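Long-range contacts in dTDP-4-dehydrorhamnose reductase (Yersinia enterocolitica, PDB 5U9C), which probably catalyses the NADPH-dependent reduction of dTDP-4-dehydro-beta-L-rhamnose to dTDP-L-rhamnose, the sugar nucleotide that ends its biosynthetic pathway: residues Lys5-Thr11 with Asp29-Thr35; Pro57-Phe63 with Ala99-Leu104. All coordinates share one frame; numbering follows the deposited sequence.

Interaction 1 of 2, residues Lys5-Thr11 with Asp29-Thr35; sequences KRKILIT and DYNVIVT
Arg6 O accepts the amide of Asn31, the first rung between two parallel strands, 7-11 and 31-34, that open the Rossmann fold as a beta-alpha-beta unit, with helix 16-25 as the crossover. Four more backbone bonds follow: Ile8 N to Asn31 O, Ile33 N to Ile8 O, Ile10 N to Ile33 O and Thr35 N to Ile10 O, the last 3.0 Å long. Only alternate residues of each strand bond across, as parallel pairing requires; the amide of Leu9 turns to strand 59-62 instead, and that of Lys7 to the carboxylate of Asp58. The carbonyls of Asn31, Ile8 and Ile33 each also receive a CA-H from the partner strand; Lys7 CA lies 3.3 Å from Asn31 O.

Among the apolar contacts, Ile8 lays its CD1 over one face of the Tyr30 ring, 3.6 Å from the centroid, a CH-pi contact. With chi1 at -69°, CG1 sits beside the backbone N and reaches back toward that ring. Arg6 passes the same ring with its aliphatic part, CD lying 3.3 Å from Tyr30 OH, while its guanidinium plane is turned 36° from the ring. Farther along, Ile10 CD1 meets Val32 CG1; these branched residues suit a strand, and both pack on Leu25 of helix 16-25.

On the other face Lys7 runs beside Asn31, its methylene chain resting on Ile33 CG1 while NZ goes on to a salt bridge with Glu55. Leu9 CD2 meets the methyl of Thr35 near Tyr51 of helix 48-55.

Waters bridge both ends. One joins Lys5 O to Asn31 ND2, a second Arg6 N to Asp29 O; at the far end a third donates to Ile10 O and, at 2.8 Å, to Thr35 O.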
ATOM      1  N   LYS D   5      15.495 -51.199  13.201  1.00 60.53           N
ATOM      2  CA  LYS D   5      15.322 -50.373  12.000  1.00 58.53           C
ATOM      3  C   LYS D   5      15.003 -48.935  12.382  1.00 50.13           C
ATOM      4  O   LYS D   5      14.366 -48.704  13.394  1.00 46.09           O
ATOM      5  CB  LYS D   5      14.171 -50.917  11.152  1.00 61.80           C
ATOM      6  CG  LYS D   5      14.408 -52.313  10.589  1.00 67.08           C
ATOM      7  CD  LYS D   5      13.132 -52.865   9.963  1.00 70.22           C
ATOM      8  CE  LYS D   5      13.398 -54.082   9.088  1.00 73.19           C
ATOM      9  NZ  LYS D   5      14.182 -53.727   7.866  1.00 72.72           N
ATOM     10  N   ARG D   6      15.479 -47.982  11.582  1.00 48.41           N
ATOM     11  CA  ARG D   6      15.170 -46.557  11.792  1.00 48.09           C
ATOM     12  C   ARG D   6      13.651 -46.388  11.566  1.00 44.28           C
ATOM     13  O   ARG D   6      13.094 -46.974  10.627  1.00 41.10           O
ATOM     14  CB  ARG D   6      15.874 -45.684  10.772  1.00 49.93           C
ATOM     15  CG  ARG D   6      17.390 -45.793  10.653  1.00 55.73           C
ATOM     16  CD  ARG D   6      17.802 -44.998   9.408  1.00 59.31           C
ATOM     17  NE  ARG D   6      19.181 -45.193   8.963  1.00 62.93           N
ATOM     18  CZ  ARG D   6      20.246 -44.549   9.442  1.00 65.62           C
ATOM     19  NH1 ARG D   6      21.453 -44.807   8.941  1.00 66.52           N
ATOM     20  NH2 ARG D   6      20.124 -43.662  10.428  1.00 68.40           N
ATOM     21  N   LYS D   7      12.996 -45.588  12.406  1.00 40.13           N
ATOM     22  CA  LYS D   7      11.551 -45.429  12.327  1.00 38.11           C
ATOM     23  C   LYS D   7      11.139 -44.062  11.739  1.00 34.32           C
ATOM     24  O   LYS D   7      11.677 -43.008  12.134  1.00 30.62           O
ATOM     25  CB  LYS D   7      10.926 -45.646  13.724  1.00 39.25           C
ATOM     26  CG  LYS D   7       9.411 -45.520  13.734  1.00 42.39           C
ATOM     27  CD  LYS D   7       8.765 -45.533  15.126  1.00 44.71           C
ATOM     28  CE  LYS D   7       8.708 -46.906  15.775  1.00 47.29           C
ATOM     29  NZ  LYS D   7       7.871 -46.872  17.024  1.00 46.88           N
ATOM     30  N   ILE D   8      10.211 -44.122  10.785  1.00 31.91           N
ATOM     31  CA  ILE D   8       9.591 -42.962  10.140  1.00 31.45           C
ATOM     32  C   ILE D   8       8.118 -42.912  10.555  1.00 31.47           C
ATOM     33  O   ILE D   8       7.381 -43.898  10.409  1.00 32.41           O
ATOM     34  CB  ILE D   8       9.615 -43.067   8.603  1.00 32.40           C
ATOM     35  CG1 ILE D   8      11.043 -42.948   8.092  1.00 33.62           C
ATOM     36  CG2 ILE D   8       8.767 -41.958   7.988  1.00 32.80           C
ATOM     37  CD1 ILE D   8      11.212 -43.278   6.625  1.00 35.02           C
ATOM     38  N   LEU D   9       7.690 -41.774  11.067  1.00 30.94           N
ATOM     39  CA  LEU D   9       6.297 -41.561  11.441  1.00 30.78           C
ATOM     40  C   LEU D   9       5.714 -40.526  10.455  1.00 28.84           C
ATOM     41  O   LEU D   9       6.255 -39.421  10.314  1.00 26.84           O
ATOM     42  CB  LEU D   9       6.218 -41.117  12.893  1.00 32.27           C
ATOM     43  CG  LEU D   9       4.817 -40.966  13.488  1.00 34.45           C
ATOM     44  CD1 LEU D   9       4.841 -41.127  15.008  1.00 37.78           C
ATOM     45  CD2 LEU D   9       4.181 -39.636  13.101  1.00 34.48           C
ATOM     46  N   ILE D  10       4.630 -40.899   9.770  1.00 28.37           N
ATOM     47  CA  ILE D  10       3.998 -40.053   8.739  1.00 29.01           C
ATOM     48  C   ILE D  10       2.580 -39.622   9.074  1.00 28.82           C
ATOM     49  O   ILE D  10       1.757 -40.468   9.407  1.00 28.80           O
ATOM     50  CB  ILE D  10       3.878 -40.820   7.384  1.00 31.54           C
ATOM     51  CG1 ILE D  10       5.220 -41.422   7.007  1.00 32.67           C
ATOM     52  CG2 ILE D  10       3.341 -39.905   6.258  1.00 31.41           C
ATOM     53  CD1 ILE D  10       5.224 -42.177   5.701  1.00 34.39           C
ATOM     54  N   THR D  11       2.294 -38.316   8.981  1.00 27.83           N
ATOM     55  CA  THR D  11       0.910 -37.804   9.115  1.00 29.28           C
ATOM     56  C   THR D  11       0.462 -37.533   7.682  1.00 29.58           C
ATOM     57  O   THR D  11       1.284 -37.173   6.836  1.00 28.34           O
ATOM     58  CB  THR D  11       0.790 -36.497   9.941  1.00 29.75           C
ATOM     59  OG1 THR D  11       1.318 -35.372   9.194  1.00 28.05           O
ATOM     60  CG2 THR D  11       1.499 -36.644  11.278  1.00 29.57           C
ATOM     61  N   ASP D  29      14.993 -49.557   4.072  1.00 51.91           N
ATOM     62  CA  ASP D  29      15.290 -50.189   5.364  1.00 52.38           C
ATOM     63  C   ASP D  29      14.402 -49.638   6.511  1.00 47.47           C
ATOM     64  O   ASP D  29      14.476 -50.108   7.636  1.00 44.43           O
ATOM     65  CB  ASP D  29      16.748 -49.904   5.780  1.00 54.47           C
ATOM     66  CG  ASP D  29      17.771 -50.469   4.822  1.00 59.25           C
ATOM     67  OD1 ASP D  29      17.416 -51.328   3.989  1.00 64.14           O
ATOM     68  OD2 ASP D  29      18.954 -50.061   4.930  1.00 60.93           O
ATOM     69  N   TYR D  30      13.583 -48.639   6.224  1.00 43.44           N
ATOM     70  CA  TYR D  30      12.776 -47.999   7.270  1.00 41.97           C
ATOM     71  C   TYR D  30      11.526 -48.751   7.768  1.00 40.52           C
ATOM     72  O   TYR D  30      10.889 -49.464   7.022  1.00 41.80           O
ATOM     73  CB  TYR D  30      12.379 -46.592   6.794  1.00 41.34           C
ATOM     74  CG  TYR D  30      13.516 -45.589   6.854  1.00 42.53           C
ATOM     75  CD1 TYR D  30      13.747 -44.889   8.018  1.00 43.89           C
ATOM     76  CD2 TYR D  30      14.342 -45.331   5.764  1.00 44.41           C
ATOM     77  CE1 TYR D  30      14.758 -43.964   8.116  1.00 45.69           C
ATOM     78  CE2 TYR D  30      15.384 -44.406   5.862  1.00 44.58           C
ATOM     79  CZ  TYR D  30      15.578 -43.727   7.046  1.00 46.97           C
ATOM     80  OH  TYR D  30      16.577 -42.781   7.223  1.00 52.82           O
ATOM     81  N   ASN D  31      11.222 -48.594   9.056  1.00 39.30           N
ATOM     82  CA  ASN D  31       9.993 -49.103   9.669  1.00 40.28           C
ATOM     83  C   ASN D  31       9.048 -47.884   9.628  1.00 38.35           C
ATOM     84  O   ASN D  31       9.337 -46.860  10.260  1.00 36.47           O
ATOM     85  CB  ASN D  31      10.241 -49.532  11.114  1.00 43.63           C
ATOM     86  CG  ASN D  31       8.945 -49.782  11.892  1.00 48.05           C
ATOM     87  OD1 ASN D  31       7.951 -50.261  11.336  1.00 52.49           O
ATOM     88  ND2 ASN D  31       8.954 -49.455  13.191  1.00 48.88           N
ATOM     89  N   VAL D  32       7.926 -47.994   8.922  1.00 37.21           N
ATOM     90  CA  VAL D  32       7.024 -46.846   8.720  1.00 37.34           C
ATOM     91  C   VAL D  32       5.728 -46.926   9.519  1.00 38.30           C
ATOM     92  O   VAL D  32       4.999 -47.900   9.425  1.00 39.28           O
ATOM     93  CB  VAL D  32       6.655 -46.707   7.228  1.00 38.32           C
ATOM     94  CG1 VAL D  32       5.878 -45.426   6.976  1.00 37.52           C
ATOM     95  CG2 VAL D  32       7.905 -46.726   6.354  1.00 39.86           C
ATOM     96  N   ILE D  33       5.446 -45.885  10.286  1.00 39.24           N
ATOM     97  CA  ILE D  33       4.213 -45.781  11.074  1.00 41.42           C
ATOM     98  C   ILE D  33       3.350 -44.731  10.376  1.00 41.32           C
ATOM     99  O   ILE D  33       3.706 -43.537  10.312  1.00 37.74           O
ATOM    100  CB  ILE D  33       4.497 -45.314  12.532  1.00 41.72           C
ATOM    101  CG1 ILE D  33       5.527 -46.214  13.202  1.00 43.06           C
ATOM    102  CG2 ILE D  33       3.208 -45.273  13.362  1.00 42.88           C
ATOM    103  CD1 ILE D  33       5.123 -47.663  13.274  1.00 46.11           C
ATOM    104  N   VAL D  34       2.232 -45.179   9.832  1.00 43.08           N
ATOM    105  CA  VAL D  34       1.297 -44.303   9.137  1.00 43.35           C
ATOM    106  C   VAL D  34       0.186 -43.987  10.131  1.00 42.23           C
ATOM    107  O   VAL D  34      -0.601 -44.860  10.471  1.00 43.28           O
ATOM    108  CB  VAL D  34       0.713 -44.976   7.876  1.00 46.35           C
ATOM    109  CG1 VAL D  34      -0.261 -44.033   7.164  1.00 47.36           C
ATOM    110  CG2 VAL D  34       1.835 -45.401   6.934  1.00 46.91           C
ATOM    111  N   THR D  35       0.127 -42.740  10.593  1.00 39.49           N
ATOM    112  CA  THR D  35      -0.882 -42.356  11.563  1.00 40.52           C
ATOM    113  C   THR D  35      -2.283 -42.407  10.937  1.00 42.90           C
ATOM    114  O   THR D  35      -2.452 -42.217   9.731  1.00 41.55           O
ATOM    115  CB  THR D  35      -0.616 -40.951  12.163  1.00 39.34           C
ATOM    116  OG1 THR D  35      -0.830 -39.943  11.174  1.00 36.93           O
ATOM    117  CG2 THR D  35       0.800 -40.851  12.695  1.00 38.46           C
TER
HETATM  118  O   HOH W   1      11.872 -49.383  14.286  1.00 57.90           O
HETATM  119  O   HOH W   2      16.494 -48.968   9.094  1.00 49.45           O
HETATM  120  O   HOH W   3      -0.860 -40.653   8.078  1.00 36.28           O

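Interaction 2 of 2, residues Pro57-Phe63 with Ala99-Leu104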
ATOM      1  N   PRO D  57      10.182 -41.807  16.989  1.00 31.55           N
ATOM      2  CA  PRO D  57      10.631 -41.928  15.615  1.00 30.89           C
ATOM      3  C   PRO D  57      11.962 -41.236  15.394  1.00 31.04           C
ATOM      4  O   PRO D  57      12.312 -40.326  16.139  1.00 32.35           O
ATOM      5  CB  PRO D  57       9.540 -41.188  14.839  1.00 30.99           C
ATOM      6  CG  PRO D  57       9.059 -40.129  15.788  1.00 30.18           C
ATOM      7  CD  PRO D  57       9.156 -40.758  17.157  1.00 31.47           C
ATOM      8  N   ASP D  58      12.697 -41.670  14.382  1.00 31.13           N
ATOM      9  CA  ASP D  58      13.944 -41.009  13.969  1.00 31.53           C
ATOM     10  C   ASP D  58      13.611 -39.899  12.960  1.00 30.48           C
ATOM     11  O   ASP D  58      14.346 -38.897  12.835  1.00 28.29           O
ATOM     12  CB  ASP D  58      14.858 -42.007  13.285  1.00 33.21           C
ATOM     13  CG  ASP D  58      15.234 -43.139  14.199  1.00 34.78           C
ATOM     14  OD1 ASP D  58      16.031 -42.910  15.129  1.00 36.33           O
ATOM     15  OD2 ASP D  58      14.693 -44.233  14.005  1.00 35.77           O
ATOM     16  N   VAL D  59      12.516 -40.106  12.233  1.00 28.67           N
ATOM     17  CA  VAL D  59      12.052 -39.172  11.223  1.00 28.17           C
ATOM     18  C   VAL D  59      10.548 -38.989  11.323  1.00 27.23           C
ATOM     19  O   VAL D  59       9.810 -39.962  11.512  1.00 27.80           O
ATOM     20  CB  VAL D  59      12.399 -39.719   9.813  1.00 28.82           C
ATOM     21  CG1 VAL D  59      11.704 -38.930   8.706  1.00 27.84           C
ATOM     22  CG2 VAL D  59      13.907 -39.748   9.606  1.00 30.27           C
ATOM     23  N   ILE D  60      10.100 -37.741  11.167  1.00 27.02           N
ATOM     24  CA  ILE D  60       8.683 -37.394  11.143  1.00 26.76           C
ATOM     25  C   ILE D  60       8.392 -36.613   9.868  1.00 26.25           C
ATOM     26  O   ILE D  60       9.040 -35.605   9.612  1.00 25.98           O
ATOM     27  CB  ILE D  60       8.251 -36.535  12.344  1.00 26.70           C
ATOM     28  CG1 ILE D  60       8.450 -37.315  13.641  1.00 28.51           C
ATOM     29  CG2 ILE D  60       6.778 -36.137  12.201  1.00 26.94           C
ATOM     30  CD1 ILE D  60       8.268 -36.483  14.897  1.00 29.35           C
ATOM     31  N   LEU D  61       7.439 -37.109   9.077  1.00 25.81           N
ATOM     32  CA  LEU D  61       7.011 -36.487   7.843  1.00 26.29           C
ATOM     33  C   LEU D  61       5.608 -35.968   8.143  1.00 27.14           C
ATOM     34  O   LEU D  61       4.647 -36.766   8.272  1.00 28.85           O
ATOM     35  CB  LEU D  61       6.964 -37.504   6.693  1.00 26.15           C
ATOM     36  CG  LEU D  61       8.220 -38.353   6.481  1.00 27.24           C
ATOM     37  CD1 LEU D  61       8.036 -39.222   5.268  1.00 28.02           C
ATOM     38  CD2 LEU D  61       9.460 -37.498   6.298  1.00 28.17           C
ATOM     39  N   HIS D  62       5.483 -34.652   8.250  1.00 25.78           N
ATOM     40  CA  HIS D  62       4.223 -34.016   8.603  1.00 26.37           C
ATOM     41  C   HIS D  62       3.546 -33.425   7.382  1.00 26.83           C
ATOM     42  O   HIS D  62       3.837 -32.295   6.997  1.00 26.02           O
ATOM     43  CB  HIS D  62       4.437 -32.968   9.691  1.00 26.16           C
ATOM     44  CG  HIS D  62       3.185 -32.258  10.077  1.00 25.58           C
ATOM     45  ND1 HIS D  62       1.967 -32.902  10.142  1.00 25.25           N
ATOM     46  CD2 HIS D  62       2.970 -30.993  10.502  1.00 24.89           C
ATOM     47  CE1 HIS D  62       1.045 -32.042  10.530  1.00 24.73           C
ATOM     48  NE2 HIS D  62       1.628 -30.881  10.769  1.00 23.73           N
ATOM     49  N   PHE D  63       2.672 -34.228   6.757  1.00 26.59           N
ATOM     50  CA  PHE D  63       1.956 -33.806   5.556  1.00 27.45           C
ATOM     51  C   PHE D  63       0.484 -33.475   5.826  1.00 27.29           C
ATOM     52  O   PHE D  63      -0.162 -32.837   4.986  1.00 27.36           O
ATOM     53  CB  PHE D  63       1.993 -34.888   4.437  1.00 28.38           C
ATOM     54  CG  PHE D  63       3.370 -35.380   4.055  1.00 29.74           C
ATOM     55  CD1 PHE D  63       4.432 -34.517   3.885  1.00 30.87           C
ATOM     56  CD2 PHE D  63       3.570 -36.731   3.746  1.00 31.04           C
ATOM     57  CE1 PHE D  63       5.694 -34.990   3.505  1.00 31.44           C
ATOM     58  CE2 PHE D  63       4.814 -37.200   3.337  1.00 31.33           C
ATOM     59  CZ  PHE D  63       5.877 -36.326   3.210  1.00 30.67           C
ATOM     60  N   ALA D  99      14.000 -36.212  16.640  1.00 33.07           N
ATOM     61  CA  ALA D  99      13.682 -36.625  15.291  1.00 32.07           C
ATOM     62  C   ALA D  99      13.866 -35.495  14.288  1.00 31.51           C
ATOM     63  O   ALA D  99      13.584 -34.319  14.587  1.00 31.50           O
ATOM     64  CB  ALA D  99      12.239 -37.122  15.237  1.00 31.56           C
ATOM     65  N   TRP D 100      14.329 -35.857  13.093  1.00 30.57           N
ATOM     66  CA  TRP D 100      14.417 -34.919  11.965  1.00 30.37           C
ATOM     67  C   TRP D 100      12.980 -34.761  11.467  1.00 28.89           C
ATOM     68  O   TRP D 100      12.296 -35.756  11.234  1.00 28.90           O
ATOM     69  CB  TRP D 100      15.326 -35.494  10.892  1.00 31.56           C
ATOM     70  CG  TRP D 100      15.446 -34.739   9.590  1.00 31.36           C
ATOM     71  CD1 TRP D 100      16.360 -33.760   9.280  1.00 32.36           C
ATOM     72  CD2 TRP D 100      14.713 -34.994   8.390  1.00 30.77           C
ATOM     73  NE1 TRP D 100      16.205 -33.371   7.969  1.00 32.51           N
ATOM     74  CE2 TRP D 100      15.210 -34.119   7.399  1.00 31.71           C
ATOM     75  CE3 TRP D 100      13.664 -35.864   8.059  1.00 31.44           C
ATOM     76  CZ2 TRP D 100      14.698 -34.095   6.102  1.00 31.66           C
ATOM     77  CZ3 TRP D 100      13.162 -35.839   6.776  1.00 30.89           C
ATOM     78  CH2 TRP D 100      13.683 -34.956   5.809  1.00 31.31           C
ATOM     79  N   LEU D 101      12.520 -33.515  11.338  1.00 28.17           N
ATOM     80  CA  LEU D 101      11.146 -33.212  10.970  1.00 27.07           C
ATOM     81  C   LEU D 101      11.006 -32.531   9.629  1.00 27.69           C
ATOM     82  O   LEU D 101      11.601 -31.476   9.386  1.00 28.36           O
ATOM     83  CB  LEU D 101      10.532 -32.306  12.039  1.00 26.91           C
ATOM     84  CG  LEU D 101       9.133 -31.725  11.808  1.00 25.64           C
ATOM     85  CD1 LEU D 101       8.086 -32.809  11.640  1.00 26.43           C
ATOM     86  CD2 LEU D 101       8.754 -30.848  12.981  1.00 26.46           C
ATOM     87  N   LEU D 102      10.170 -33.105   8.778  1.00 27.02           N
ATOM     88  CA  LEU D 102       9.885 -32.541   7.474  1.00 28.79           C
ATOM     89  C   LEU D 102       8.479 -31.994   7.535  1.00 26.96           C
ATOM     90  O   LEU D 102       7.555 -32.709   7.904  1.00 26.74           O
ATOM     91  CB  LEU D 102      10.032 -33.591   6.366  1.00 31.18           C
ATOM     92  CG  LEU D 102       9.575 -33.242   4.935  1.00 35.58           C
ATOM     93  CD1 LEU D 102      10.037 -31.902   4.462  1.00 40.30           C
ATOM     94  CD2 LEU D 102      10.041 -34.301   3.947  1.00 40.22           C
ATOM     95  N   TYR D 103       8.334 -30.718   7.221  1.00 25.94           N
ATOM     96  CA  TYR D 103       7.034 -30.042   7.215  1.00 26.77           C
ATOM     97  C   TYR D 103       6.724 -29.591   5.797  1.00 26.50           C
ATOM     98  O   TYR D 103       7.505 -28.868   5.187  1.00 26.31           O
ATOM     99  CB  TYR D 103       7.034 -28.828   8.172  1.00 26.26           C
ATOM    100  CG  TYR D 103       5.750 -28.009   8.205  1.00 26.67           C
ATOM    101  CD1 TYR D 103       4.524 -28.612   8.477  1.00 28.45           C
ATOM    102  CD2 TYR D 103       5.768 -26.618   8.069  1.00 27.22           C
ATOM    103  CE1 TYR D 103       3.349 -27.874   8.545  1.00 27.80           C
ATOM    104  CE2 TYR D 103       4.592 -25.869   8.144  1.00 27.08           C
ATOM    105  CZ  TYR D 103       3.393 -26.507   8.391  1.00 27.56           C
ATOM    106  OH  TYR D 103       2.228 -25.801   8.490  1.00 29.69           O
ATOM    107  N   LEU D 104       5.605 -30.065   5.268  1.00 25.76           N
ATOM    108  CA  LEU D 104       5.159 -29.662   3.944  1.00 27.50           C
ATOM    109  C   LEU D 104       4.394 -28.345   4.083  1.00 25.73           C
ATOM    110  O   LEU D 104       3.340 -28.299   4.708  1.00 25.57           O
ATOM    111  CB  LEU D 104       4.246 -30.721   3.345  1.00 28.41           C
ATOM    112  CG  LEU D 104       3.613 -30.382   1.986  1.00 30.00           C
ATOM    113  CD1 LEU D 104       4.697 -30.235   0.925  1.00 30.36           C
ATOM    114  CD2 LEU D 104       2.612 -31.456   1.607  1.00 31.17           C
TER
HETATM  115  O   HOH W   4       1.085 -30.303   4.266  1.00 38.60           O
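His62 and Tyr103 lie side by side and point the same way, their ring planes only 22° apart but slid so far that the centroids stand 5.6 Å from each other. The rings therefore barely overlap, and the touch is between His62 CD2 and Tyr103 CD1, 3.5 Å apart. Both imidazole nitrogens are engaged outside the pair, ND1 with Thr11 and NE2 with Thr87, which fixes the turn of a buried polar ring.

On the same face Ile60 crosses Leu101 at a slant, CG2 meeting CD1 at 3.6 Å, and its other branch ends on the small methyl of Ala99.

The opposite face is led by Trp100, whose indole runs alongside Val59. Val59 CG1 lies in the indole plane, 3.7 Å from the edge atom CE3, and Leu61 CD2 comes to the same edge at CZ3. Leu61 CD2 also packs on Leu102 CB. Beyond the pairing, Phe63 stands about perpendicular to Leu104, whose CB lies at the edge of the phenyl ring, 3.8 Å from CD1.

Between these two layers of side chains the parallel backbones bond from Trp100 N to Asp58 O, then through Ile60 and Leu102 to His62; the last bond, Leu104 N to His62 O, is weak at 3.3 Å.

These are central strands of the Rossmann sheet, which explains the apolar residues on both faces. Helix 76-97 covers the Ile60 and His62 side through Ala94 and Ile90, helices 16-25 and 196-209 cover Leu61 and Phe63, and strands 7-11 and 149-154 flank the pair.

Interactions 1 and 2 are successive steps across one parallel sheet, in the order 31-34, 7-11, 59-62, 100-106, with centres about 10 Å apart. Strands 7-11 and 59-62 join them directly. At one end Lys7 N probably hydrogen-bonds to Asp58 OD2 at 2.7 Å; at the other, Thr11 OG1 lies 2.7 Å from His62 ND1, again a probable hydrogen bond. Helix 16-25 packs on both contacts, and Ile10 and Phe63 each touch the glycine-rich segment that holds Gly13, Gly15 and Gly18, consistent with the dinucleotide-binding turn of a Rossmann fold. Both contacts lie away from the malate-binding residues Phe168, Lys171 and Arg256.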